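Local atomic coordinates of enzyme subtilase SubTY from Bacillus sp. TY145 (Bacillus sp., PDB entry 5FFN), a protein that probably hydrolyses peptide bonds in proteins as a serine endopeptidase of the subtilase family, and binds calcium and sodium ions. Residues 38-43 and 98-103. Sequence-based numbering, arbitrary orientation.
Sequences VYTSHL and AKLWAY
Val38 and Leu100 meet tip to tip, Val38 CG1 lying 3.8 Å from Leu100 CD2. Val38 straddles two residues of the strand with its branches: CG1, anti to the backbone N (chi1 176°), goes to Leu100, whereas CG2 and CB both rest on the methyl of Ala102, each 3.9 Å from Ala102 CB. In Leu100, chi1 (168°) carries CG toward the loop, anti to the backbone N; CD2 is the branch in contact. Thr40 adds a looser contact through its methyl alone, with CG2 4.2 Å from Ala102 CB and 4.4 Å from Leu100 CD2. The patch is small and wholly apolar. An inverse gamma turn centred on Tyr39, with a weak Thr40 N to Val38 O bond, joins the two loop residues of the contact; a type I turn from Tyr39 to His42 overlaps it and follows on, closed by His42 N bonding to Tyr39 O. The Val38 side chain comes close to, but does not contact, the probable charge-relay residues Asp35, His72 and Ser251. The contact thus packs the loop after strand 29-35 onto one face of strand 99-104, which is flanked by strands 29-35 and 49-54, parallel to both, within the mixed main sheet; on the other face, Trp101 and Tyr103 pack against helix 114-131.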
# COMPACT_ATOMS: atom_id res chain seq x y z
N VAL A 38 -3.96 5.92 12.60
CA VAL A 38 -4.26 7.14 11.85
C VAL A 38 -4.61 8.26 12.85
O VAL A 38 -5.34 8.04 13.83
CB VAL A 38 -5.46 6.93 10.85
CG1 VAL A 38 -5.84 8.21 10.14
CG2 VAL A 38 -5.16 5.82 9.87
N TYR A 39 -4.01 9.41 12.61
CA TYR A 39 -4.33 10.65 13.32
C TYR A 39 -5.65 11.18 12.76
O TYR A 39 -5.68 12.07 11.89
CB TYR A 39 -3.17 11.63 13.16
CG TYR A 39 -3.44 12.98 13.81
CD1 TYR A 39 -4.10 13.06 15.03
CD2 TYR A 39 -3.07 14.17 13.17
CE1 TYR A 39 -4.39 14.30 15.62
CE2 TYR A 39 -3.34 15.42 13.76
CZ TYR A 39 -4.01 15.46 14.99
OH TYR A 39 -4.31 16.68 15.62
N THR A 40 -6.72 10.60 13.27
CA THR A 40 -8.08 10.84 12.80
C THR A 40 -8.56 12.29 13.05
O THR A 40 -9.57 12.69 12.48
CB THR A 40 -9.10 9.82 13.41
OG1 THR A 40 -9.15 9.96 14.84
CG2 THR A 40 -8.75 8.33 13.06
N SER A 41 -7.83 13.04 13.89
CA SER A 41 -8.16 14.43 14.20
C SER A 41 -7.39 15.41 13.33
O SER A 41 -7.46 16.63 13.53
CB SER A 41 -7.87 14.71 15.69
OG SER A 41 -8.85 14.07 16.48
N HIS A 42 -6.64 14.91 12.35
CA HIS A 42 -6.06 15.78 11.35
C HIS A 42 -7.25 16.53 10.71
O HIS A 42 -8.34 15.97 10.53
CB HIS A 42 -5.33 14.95 10.29
CG HIS A 42 -4.43 15.74 9.41
ND1 HIS A 42 -4.91 16.64 8.48
CD2 HIS A 42 -3.09 15.73 9.27
CE1 HIS A 42 -3.89 17.17 7.84
NE2 HIS A 42 -2.78 16.60 8.27
N LEU A 43 -7.03 17.80 10.39
CA LEU A 43 -8.08 18.65 9.84
C LEU A 43 -8.67 18.09 8.55
O LEU A 43 -9.85 18.19 8.29
CB LEU A 43 -7.54 20.04 9.58
CG LEU A 43 -7.48 20.96 10.80
CD1 LEU A 43 -6.83 22.24 10.41
CD2 LEU A 43 -8.87 21.20 11.34
N ALA A 98 -15.68 8.95 1.29
CA ALA A 98 -15.63 7.60 1.91
C ALA A 98 -15.38 7.76 3.40
O ALA A 98 -14.88 8.80 3.85
CB ALA A 98 -14.53 6.72 1.26
N LYS A 99 -15.74 6.74 4.16
CA LYS A 99 -15.47 6.71 5.59
C LYS A 99 -14.30 5.76 5.90
O LYS A 99 -14.03 4.85 5.15
CB LYS A 99 -16.70 6.31 6.36
CG LYS A 99 -17.79 7.40 6.35
CD LYS A 99 -17.39 8.71 7.02
CE LYS A 99 -18.59 9.71 6.88
NZ LYS A 99 -18.32 10.98 7.62
N LEU A 100 -13.69 6.01 7.04
CA LEU A 100 -12.43 5.37 7.42
C LEU A 100 -12.66 4.39 8.57
O LEU A 100 -13.33 4.70 9.57
CB LEU A 100 -11.38 6.43 7.73
CG LEU A 100 -10.08 5.98 8.41
CD1 LEU A 100 -9.21 5.14 7.45
CD2 LEU A 100 -9.27 7.13 8.89
N TRP A 101 -12.13 3.18 8.42
CA TRP A 101 -11.96 2.29 9.56
C TRP A 101 -10.44 2.23 9.81
O TRP A 101 -9.67 1.60 9.04
CB TRP A 101 -12.55 0.92 9.33
CG TRP A 101 -14.08 0.77 9.17
CD1 TRP A 101 -15.02 1.76 9.20
CD2 TRP A 101 -14.80 -0.45 9.01
NE1 TRP A 101 -16.28 1.24 9.07
CE2 TRP A 101 -16.18 -0.12 8.95
CE3 TRP A 101 -14.43 -1.81 8.91
CZ2 TRP A 101 -17.17 -1.07 8.77
CZ3 TRP A 101 -15.42 -2.75 8.74
CH2 TRP A 101 -16.79 -2.37 8.69
N ALA A 102 -9.99 2.87 10.88
CA ALA A 102 -8.56 3.00 11.17
C ALA A 102 -8.16 1.87 12.11
O ALA A 102 -8.48 1.92 13.29
CB ALA A 102 -8.23 4.36 11.76
N TYR A 103 -7.52 0.83 11.56
CA TYR A 103 -7.13 -0.35 12.36
C TYR A 103 -5.63 -0.37 12.51
O TYR A 103 -4.90 -0.49 11.52
CB TYR A 103 -7.59 -1.62 11.69
CG TYR A 103 -9.05 -1.98 11.81
CD1 TYR A 103 -10.04 -1.05 12.17
CD2 TYR A 103 -9.46 -3.28 11.50
CE1 TYR A 103 -11.38 -1.42 12.23
CE2 TYR A 103 -10.79 -3.65 11.59
CZ TYR A 103 -11.76 -2.69 11.95
OH TYR A 103 -13.09 -3.11 11.99